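Local structure of acetyl xylan esterase (Paenibacillus sp. R4, 6AGQ) at residues A[62-76]-A[114-128]. The protein probably removes acetyl groups from acetylated xylan and related acetyl esters, as a cold-active serine esterase of the alpha/beta-hydrolase fold. Sequence-based numbering, arbitrary orientation.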
ATOM      1  N   TYR A  62      12.537 -40.224 -11.411  1.00 27.67           N
ATOM      2  CA  TYR A  62      13.368 -40.566 -12.547  1.00 30.06           C
ATOM      3  C   TYR A  62      14.565 -39.637 -12.640  1.00 25.78           C
ATOM      4  O   TYR A  62      14.532 -38.536 -12.161  1.00 30.06           O
ATOM      5  CB  TYR A  62      12.559 -40.645 -13.877  1.00 26.94           C
ATOM      6  CG  TYR A  62      11.924 -39.344 -14.324  1.00 29.74           C
ATOM      7  CD1 TYR A  62      10.634 -38.986 -13.917  1.00 29.71           C
ATOM      8  CD2 TYR A  62      12.610 -38.467 -15.157  1.00 31.55           C
ATOM      9  CE1 TYR A  62      10.088 -37.770 -14.286  1.00 30.56           C
ATOM     10  CE2 TYR A  62      12.069 -37.266 -15.537  1.00 32.92           C
ATOM     11  CZ  TYR A  62      10.789 -36.925 -15.131  1.00 33.40           C
ATOM     12  OH  TYR A  62      10.260 -35.692 -15.522  1.00 34.48           O
ATOM     13  N   ASP A  63      15.613 -40.064 -13.300  1.00 25.32           N
ATOM     14  CA  ASP A  63      16.816 -39.190 -13.490  1.00 26.31           C
ATOM     15  C   ASP A  63      16.609 -38.168 -14.630  1.00 26.39           C
ATOM     16  O   ASP A  63      16.106 -38.507 -15.718  1.00 25.68           O
ATOM     17  CB  ASP A  63      18.051 -40.015 -13.853  1.00 28.65           C
ATOM     18  CG  ASP A  63      18.627 -40.812 -12.667  1.00 31.68           C
ATOM     19  OD1 ASP A  63      18.118 -40.728 -11.525  1.00 32.20           O
ATOM     20  OD2 ASP A  63      19.624 -41.525 -12.919  1.00 39.68           O
ATOM     21  N   GLY A  64      17.034 -36.928 -14.387  1.00 24.71           N
ATOM     22  CA  GLY A  64      17.210 -35.973 -15.456  1.00 29.25           C
ATOM     23  C   GLY A  64      18.449 -36.348 -16.267  1.00 29.83           C
ATOM     24  O   GLY A  64      19.180 -37.286 -15.930  1.00 28.50           O
ATOM     25  N   ALA A  65      18.681 -35.588 -17.312  1.00 32.39           N
ATOM     26  CA  ALA A  65      19.792 -35.827 -18.215  1.00 38.12           C
ATOM     27  C   ALA A  65      21.134 -35.690 -17.522  1.00 37.24           C
ATOM     28  O   ALA A  65      22.030 -36.455 -17.840  1.00 37.04           O
ATOM     29  CB  ALA A  65      19.717 -34.892 -19.409  1.00 40.25           C
ATOM     30  N   ASP A  66      21.239 -34.788 -16.541  1.00 34.68           N
ATOM     31  CA  ASP A  66      22.460 -34.658 -15.732  1.00 37.02           C
ATOM     32  C   ASP A  66      22.441 -35.505 -14.417  1.00 35.02           C
ATOM     33  O   ASP A  66      23.252 -35.315 -13.523  1.00 30.88           O
ATOM     34  CB  ASP A  66      22.795 -33.151 -15.462  1.00 38.46           C
ATOM     35  CG  ASP A  66      21.817 -32.472 -14.431  1.00 42.99           C
ATOM     36  OD1 ASP A  66      20.781 -33.093 -14.070  1.00 37.97           O
ATOM     37  OD2 ASP A  66      22.085 -31.309 -13.977  1.00 43.81           O
ATOM     38  N   GLY A  67      21.539 -36.452 -14.294  1.00 31.70           N
ATOM     39  CA  GLY A  67      21.482 -37.255 -13.062  1.00 37.31           C
ATOM     40  C   GLY A  67      20.665 -36.712 -11.884  1.00 35.85           C
ATOM     41  O   GLY A  67      20.555 -37.387 -10.885  1.00 38.27           O
ATOM     42  N   THR A  68      20.120 -35.494 -11.953  1.00 34.03           N
ATOM     43  CA  THR A  68      19.207 -34.996 -10.882  1.00 32.00           C
ATOM     44  C   THR A  68      17.949 -35.938 -10.717  1.00 31.40           C
ATOM     45  O   THR A  68      17.304 -36.236 -11.696  1.00 29.72           O
ATOM     46  CB  THR A  68      18.703 -33.580 -11.259  1.00 33.21           C
ATOM     47  OG1 THR A  68      19.800 -32.736 -11.634  1.00 35.79           O
ATOM     48  CG2 THR A  68      17.936 -32.936 -10.148  1.00 31.08           C
ATOM     49  N   PRO A  69      17.612 -36.389  -9.495  1.00 31.72           N
ATOM     50  CA  PRO A  69      16.411 -37.196  -9.300  1.00 33.56           C
ATOM     51  C   PRO A  69      15.150 -36.343  -9.326  1.00 32.67           C
ATOM     52  O   PRO A  69      14.944 -35.552  -8.416  1.00 32.46           O
ATOM     53  CB  PRO A  69      16.605 -37.829  -7.886  1.00 32.04           C
ATOM     54  CG  PRO A  69      17.563 -36.933  -7.194  1.00 35.15           C
ATOM     55  CD  PRO A  69      18.393 -36.241  -8.249  1.00 34.98           C
ATOM     56  N   ILE A  70      14.324 -36.502 -10.358  1.00 27.14           N
ATOM     57  CA  ILE A  70      13.104 -35.707 -10.476  1.00 26.75           C
ATOM     58  C   ILE A  70      11.988 -36.456  -9.788  1.00 27.05           C
ATOM     59  O   ILE A  70      11.700 -37.562 -10.163  1.00 25.77           O
ATOM     60  CB  ILE A  70      12.695 -35.492 -11.942  1.00 26.77           C
ATOM     61  CG1 ILE A  70      13.898 -35.054 -12.842  1.00 28.17           C
ATOM     62  CG2 ILE A  70      11.497 -34.581 -12.015  1.00 26.27           C
ATOM     63  CD1 ILE A  70      14.775 -33.920 -12.306  1.00 32.21           C
ATOM     64  N   HIS A  71      11.368 -35.865  -8.780  1.00 28.88           N
ATOM     65  CA  HIS A  71      10.220 -36.481  -8.107  1.00 29.43           C
ATOM     66  C   HIS A  71       8.852 -36.121  -8.675  1.00 28.54           C
ATOM     67  O   HIS A  71       8.615 -35.049  -9.246  1.00 31.81           O
ATOM     68  CB  HIS A  71      10.238 -36.164  -6.626  1.00 32.81           C
ATOM     69  CG  HIS A  71      11.474 -36.629  -5.956  1.00 34.29           C
ATOM     70  ND1 HIS A  71      12.660 -35.933  -6.049  1.00 39.86           N
ATOM     71  CD2 HIS A  71      11.746 -37.758  -5.265  1.00 35.64           C
ATOM     72  CE1 HIS A  71      13.601 -36.589  -5.399  1.00 38.70           C
ATOM     73  NE2 HIS A  71      13.079 -37.706  -4.932  1.00 33.89           N
ATOM     74  N   GLY A  72       7.944 -37.049  -8.555  1.00 27.67           N
ATOM     75  CA  GLY A  72       6.594 -36.822  -8.993  1.00 26.53           C
ATOM     76  C   GLY A  72       5.559 -37.724  -8.354  1.00 25.40           C
ATOM     77  O   GLY A  72       5.840 -38.537  -7.418  1.00 22.98           O
ATOM     78  N   TRP A  73       4.341 -37.528  -8.848  1.00 22.85           N
ATOM     79  CA  TRP A  73       3.213 -38.311  -8.452  1.00 21.98           C
ATOM     80  C   TRP A  73       2.601 -38.800  -9.746  1.00 21.26           C
ATOM     81  O   TRP A  73       2.347 -38.004 -10.597  1.00 18.58           O
ATOM     82  CB  TRP A  73       2.156 -37.503  -7.696  1.00 21.15           C
ATOM     83  CG  TRP A  73       2.478 -36.929  -6.364  1.00 22.36           C
ATOM     84  CD1 TRP A  73       2.428 -35.638  -6.037  1.00 20.42           C
ATOM     85  CD2 TRP A  73       2.784 -37.648  -5.156  1.00 22.30           C
ATOM     86  NE1 TRP A  73       2.700 -35.473  -4.706  1.00 25.94           N
ATOM     87  CE2 TRP A  73       2.947 -36.692  -4.140  1.00 24.95           C
ATOM     88  CE3 TRP A  73       2.961 -38.990  -4.850  1.00 22.77           C
ATOM     89  CZ2 TRP A  73       3.304 -37.034  -2.794  1.00 25.84           C
ATOM     90  CZ3 TRP A  73       3.283 -39.349  -3.509  1.00 24.85           C
ATOM     91  CH2 TRP A  73       3.460 -38.355  -2.510  1.00 24.45           C
ATOM     92  N   TYR A  74       2.326 -40.096  -9.827  1.00 23.54           N
ATOM     93  CA  TYR A  74       1.702 -40.733 -10.978  1.00 24.87           C
ATOM     94  C   TYR A  74       0.435 -41.387 -10.439  1.00 24.38           C
ATOM     95  O   TYR A  74       0.480 -42.074  -9.444  1.00 24.99           O
ATOM     96  CB  TYR A  74       2.623 -41.804 -11.574  1.00 24.97           C
ATOM     97  CG  TYR A  74       2.007 -42.606 -12.712  1.00 24.39           C
ATOM     98  CD1 TYR A  74       1.664 -41.973 -13.913  1.00 24.52           C
ATOM     99  CD2 TYR A  74       1.858 -43.967 -12.631  1.00 28.43           C
ATOM    100  CE1 TYR A  74       1.116 -42.646 -14.971  1.00 25.51           C
ATOM    101  CE2 TYR A  74       1.301 -44.692 -13.708  1.00 28.92           C
ATOM    102  CZ  TYR A  74       0.926 -44.015 -14.868  1.00 27.77           C
ATOM    103  OH  TYR A  74       0.376 -44.673 -15.942  1.00 27.48           O
ATOM    104  N   VAL A  75      -0.683 -41.096 -11.051  1.00 25.37           N
ATOM    105  CA  VAL A  75      -2.016 -41.472 -10.565  1.00 27.09           C
ATOM    106  C   VAL A  75      -2.763 -42.139 -11.721  1.00 28.18           C
ATOM    107  O   VAL A  75      -2.746 -41.628 -12.901  1.00 29.45           O
ATOM    108  CB  VAL A  75      -2.799 -40.224 -10.063  1.00 30.01           C
ATOM    109  CG1 VAL A  75      -4.165 -40.593  -9.628  1.00 34.73           C
ATOM    110  CG2 VAL A  75      -2.096 -39.549  -8.883  1.00 29.06           C
ATOM    111  N   THR A  76      -3.391 -43.276 -11.426  1.00 30.43           N
ATOM    112  CA  THR A  76      -4.307 -43.954 -12.401  1.00 33.35           C
ATOM    113  C   THR A  76      -5.605 -44.434 -11.738  1.00 31.25           C
ATOM    114  O   THR A  76      -5.630 -44.674 -10.503  1.00 28.90           O
ATOM    115  CB  THR A  76      -3.667 -45.189 -13.095  1.00 38.00           C
ATOM    116  OG1 THR A  76      -3.710 -46.301 -12.226  1.00 43.25           O
ATOM    117  CG2 THR A  76      -2.247 -44.944 -13.444  1.00 44.47           C
ATOM    118  N   ALA A 114      -4.674 -41.561 -16.861  1.00 25.42           N
ATOM    119  CA  ALA A 114      -3.519 -41.469 -16.004  1.00 23.68           C
ATOM    120  C   ALA A 114      -3.089 -40.021 -15.904  1.00 24.71           C
ATOM    121  O   ALA A 114      -3.409 -39.227 -16.768  1.00 26.44           O
ATOM    122  CB  ALA A 114      -2.400 -42.301 -16.574  1.00 24.94           C
ATOM    123  N   ALA A 115      -2.341 -39.664 -14.859  1.00 25.17           N
ATOM    124  CA  ALA A 115      -1.789 -38.340 -14.787  1.00 23.09           C
ATOM    125  C   ALA A 115      -0.471 -38.329 -14.040  1.00 25.17           C
ATOM    126  O   ALA A 115      -0.295 -39.047 -13.030  1.00 28.81           O
ATOM    127  CB  ALA A 115      -2.799 -37.366 -14.146  1.00 24.10           C
ATOM    128  N   LEU A 116       0.425 -37.459 -14.478  1.00 25.08           N
ATOM    129  CA  LEU A 116       1.739 -37.301 -13.816  1.00 23.14           C
ATOM    130  C   LEU A 116       1.944 -35.829 -13.516  1.00 22.56           C
ATOM    131  O   LEU A 116       1.814 -34.981 -14.416  1.00 24.05           O
ATOM    132  CB  LEU A 116       2.880 -37.825 -14.730  1.00 22.14           C
ATOM    133  CG  LEU A 116       4.339 -37.485 -14.339  1.00 21.16           C
ATOM    134  CD1 LEU A 116       4.832 -38.333 -13.177  1.00 20.54           C
ATOM    135  CD2 LEU A 116       5.181 -37.719 -15.587  1.00 22.40           C
ATOM    136  N   ALA A 117       2.315 -35.534 -12.272  1.00 21.50           N
ATOM    137  CA  ALA A 117       2.833 -34.245 -11.915  1.00 22.88           C
ATOM    138  C   ALA A 117       4.268 -34.334 -11.432  1.00 24.31           C
ATOM    139  O   ALA A 117       4.560 -35.142 -10.597  1.00 29.23           O
ATOM    140  CB  ALA A 117       1.971 -33.654 -10.812  1.00 23.99           C
ATOM    141  N   ILE A 118       5.127 -33.428 -11.858  1.00 24.78           N
ATOM    142  CA  ILE A 118       6.542 -33.432 -11.491  1.00 27.87           C
ATOM    143  C   ILE A 118       7.027 -32.123 -10.837  1.00 25.87           C
ATOM    144  O   ILE A 118       6.470 -31.078 -11.070  1.00 25.58           O
ATOM    145  CB  ILE A 118       7.436 -33.676 -12.755  1.00 32.35           C
ATOM    146  CG1 ILE A 118       7.266 -32.564 -13.788  1.00 31.08           C
ATOM    147  CG2 ILE A 118       7.106 -35.031 -13.404  1.00 33.96           C
ATOM    148  CD1 ILE A 118       8.242 -32.687 -14.928  1.00 34.95           C
ATOM    149  N   ASP A 119       8.021 -32.222  -9.973  1.00 27.55           N
ATOM    150  CA  ASP A 119       8.829 -31.088  -9.521  1.00 27.64           C
ATOM    151  C   ASP A 119       9.717 -30.499 -10.652  1.00 30.56           C
ATOM    152  O   ASP A 119      10.289 -31.226 -11.419  1.00 33.13           O
ATOM    153  CB  ASP A 119       9.790 -31.536  -8.478  1.00 28.58           C
ATOM    154  CG  ASP A 119       9.153 -31.867  -7.085  1.00 31.03           C
ATOM    155  OD1 ASP A 119       7.998 -31.455  -6.746  1.00 30.29           O
ATOM    156  OD2 ASP A 119       9.910 -32.518  -6.312  1.00 30.63           O
ATOM    157  N   VAL A 120       9.901 -29.177 -10.636  1.00 35.12           N
ATOM    158  CA  VAL A 120      10.838 -28.440 -11.460  1.00 32.12           C
ATOM    159  C   VAL A 120      12.049 -28.298 -10.549  1.00 33.92           C
ATOM    160  O   VAL A 120      11.920 -27.924  -9.393  1.00 35.92           O
ATOM    161  CB  VAL A 120      10.314 -27.029 -11.847  1.00 33.13           C
ATOM    162  CG1 VAL A 120      11.378 -26.232 -12.611  1.00 34.07           C
ATOM    163  CG2 VAL A 120       9.039 -27.119 -12.651  1.00 30.41           C
ATOM    164  N   ARG A 121      13.204 -28.656 -11.080  1.00 30.48           N
ATOM    165  CA  ARG A 121      14.415 -28.823 -10.336  1.00 29.88           C
ATOM    166  C   ARG A 121      14.883 -27.625  -9.458  1.00 26.73           C
ATOM    167  O   ARG A 121      14.921 -26.478  -9.879  1.00 24.69           O
ATOM    168  CB  ARG A 121      15.508 -29.264 -11.297  1.00 32.45           C
ATOM    169  CG  ARG A 121      15.748 -28.267 -12.410  1.00 34.30           C
ATOM    170  CD  ARG A 121      17.110 -28.453 -12.981  1.00 33.56           C
ATOM    171  NE  ARG A 121      17.199 -29.799 -13.526  1.00 35.26           N
ATOM    172  CZ  ARG A 121      18.332 -30.472 -13.673  1.00 34.50           C
ATOM    173  NH1 ARG A 121      18.294 -31.675 -14.230  1.00 29.02           N
ATOM    174  NH2 ARG A 121      19.495 -29.913 -13.285  1.00 37.18           N
ATOM    175  N   GLY A 122      15.111 -27.873  -8.175  1.00 22.68           N
ATOM    176  CA  GLY A 122      15.551 -26.798  -7.323  1.00 20.76           C
ATOM    177  C   GLY A 122      14.465 -25.924  -6.771  1.00 20.55           C
ATOM    178  O   GLY A 122      14.774 -25.056  -5.998  1.00 19.93           O
ATOM    179  N   GLN A 123      13.194 -26.118  -7.131  1.00 20.84           N
ATOM    180  CA  GLN A 123      12.166 -25.227  -6.621  1.00 23.29           C
ATOM    181  C   GLN A 123      11.553 -25.713  -5.286  1.00 23.80           C
ATOM    182  O   GLN A 123      12.241 -26.356  -4.533  1.00 30.26           O
ATOM    183  CB  GLN A 123      11.170 -24.882  -7.691  1.00 23.07           C
ATOM    184  CG  GLN A 123      11.894 -24.234  -8.859  1.00 24.43           C
ATOM    185  CD  GLN A 123      10.974 -23.681  -9.917  1.00 20.84           C
ATOM    186  OE1 GLN A 123       9.770 -23.638  -9.733  1.00 22.24           O
ATOM    187  NE2 GLN A 123      11.545 -23.267 -11.040  1.00 20.21           N
ATOM    188  N   GLY A 124      10.288 -25.468  -4.979  1.00 23.41           N
ATOM    189  CA  GLY A 124       9.813 -25.662  -3.619  1.00 25.35           C
ATOM    190  C   GLY A 124       9.552 -27.101  -3.269  1.00 26.05           C
ATOM    191  O   GLY A 124       8.619 -27.376  -2.519  1.00 30.39           O
ATOM    192  N   GLY A 125      10.401 -28.021  -3.742  1.00 24.87           N
ATOM    193  CA  GLY A 125      10.129 -29.463  -3.595  1.00 28.78           C
ATOM    194  C   GLY A 125      11.324 -30.206  -3.045  1.00 25.91           C
ATOM    195  O   GLY A 125      12.310 -29.596  -2.520  1.00 24.88           O
ATOM    196  N   VAL A 126      11.210 -31.522  -3.114  1.00 27.62           N
ATOM    197  CA  VAL A 126      12.306 -32.415  -2.699  1.00 28.23           C
ATOM    198  C   VAL A 126      13.307 -32.647  -3.857  1.00 26.14           C
ATOM    199  O   VAL A 126      14.283 -33.347  -3.676  1.00 29.22           O
ATOM    200  CB  VAL A 126      11.787 -33.761  -2.100  1.00 31.27           C
ATOM    201  CG1 VAL A 126      10.739 -33.507  -1.017  1.00 33.57           C
ATOM    202  CG2 VAL A 126      11.246 -34.701  -3.160  1.00 36.92           C
ATOM    203  N   THR A 127      13.038 -32.120  -5.048  1.00 23.76           N
ATOM    204  CA  THR A 127      13.915 -32.320  -6.232  1.00 21.40           C
ATOM    205  C   THR A 127      14.959 -31.217  -6.289  1.00 22.84           C
ATOM    206  O   THR A 127      14.604 -30.034  -6.464  1.00 24.95           O
ATOM    207  CB  THR A 127      13.099 -32.290  -7.486  1.00 21.65           C
ATOM    208  OG1 THR A 127      12.087 -33.328  -7.428  1.00 25.98           O
ATOM    209  CG2 THR A 127      13.993 -32.471  -8.736  1.00 22.53           C
ATOM    210  N   PRO A 128      16.233 -31.554  -6.094  1.00 23.40           N
ATOM    211  CA  PRO A 128      17.280 -30.526  -6.086  1.00 27.23           C
ATOM    212  C   PRO A 128      17.715 -30.158  -7.523  1.00 29.30           C
ATOM    213  O   PRO A 128      17.110 -30.659  -8.447  1.00 25.02           O
ATOM    214  CB  PRO A 128      18.422 -31.216  -5.372  1.00 26.91           C
ATOM    215  CG  PRO A 128      18.261 -32.632  -5.685  1.00 25.48           C
ATOM    216  CD  PRO A 128      16.806 -32.895  -5.981  1.00 25.27           C
TER
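Ala-114 sets its CB 3.7 Å from Tyr-74 OH, which is hydrogen-bonded to Glu-173. Strand 114-118 runs antiparallel to strand 69-76, joining the antiparallel edge of the alpha/beta-hydrolase sheet to its parallel strands. Ala-115 and Ala-117 each trade two backbone hydrogen bonds, with Val-75 and Trp-73. Ile-118 turns CG2 to the ring edge of Tyr-62, and Asp-119 N closes the pairing on His-71 O.

Arg-121 grips Asp-66 end-on, NH1 to OD1 at 2.9 Å and NH2 to OD2 at 3.0 Å, the flat groups 38° apart; its NH2 and NE also meet Asp-129 and Asp-160. Thr-68 CG2 lies over the centre of one guanidinium face, while Thr-68 N (an Asx turn) and OG1 donate to Asp-66 OD1. A leucine in place of Asp-66 would probably cost Arg-121 one of three carboxylates and release the Asx turn. Val-126 lays CG2 over a face of His-71, 3.5 Å from the ring centroid. Thr-127 OG1, anti to the carbonyl carbon (chi1 -59°), faces His-71, accepting from N and, in the ring plane, ND1 (3.0 Å), while donating to Asp-119 OD2. The ND1 bond and Val-126 fix the imidazole's rotation; with the hydroxyl proton spent on Asp-119, ND1 probably carries one.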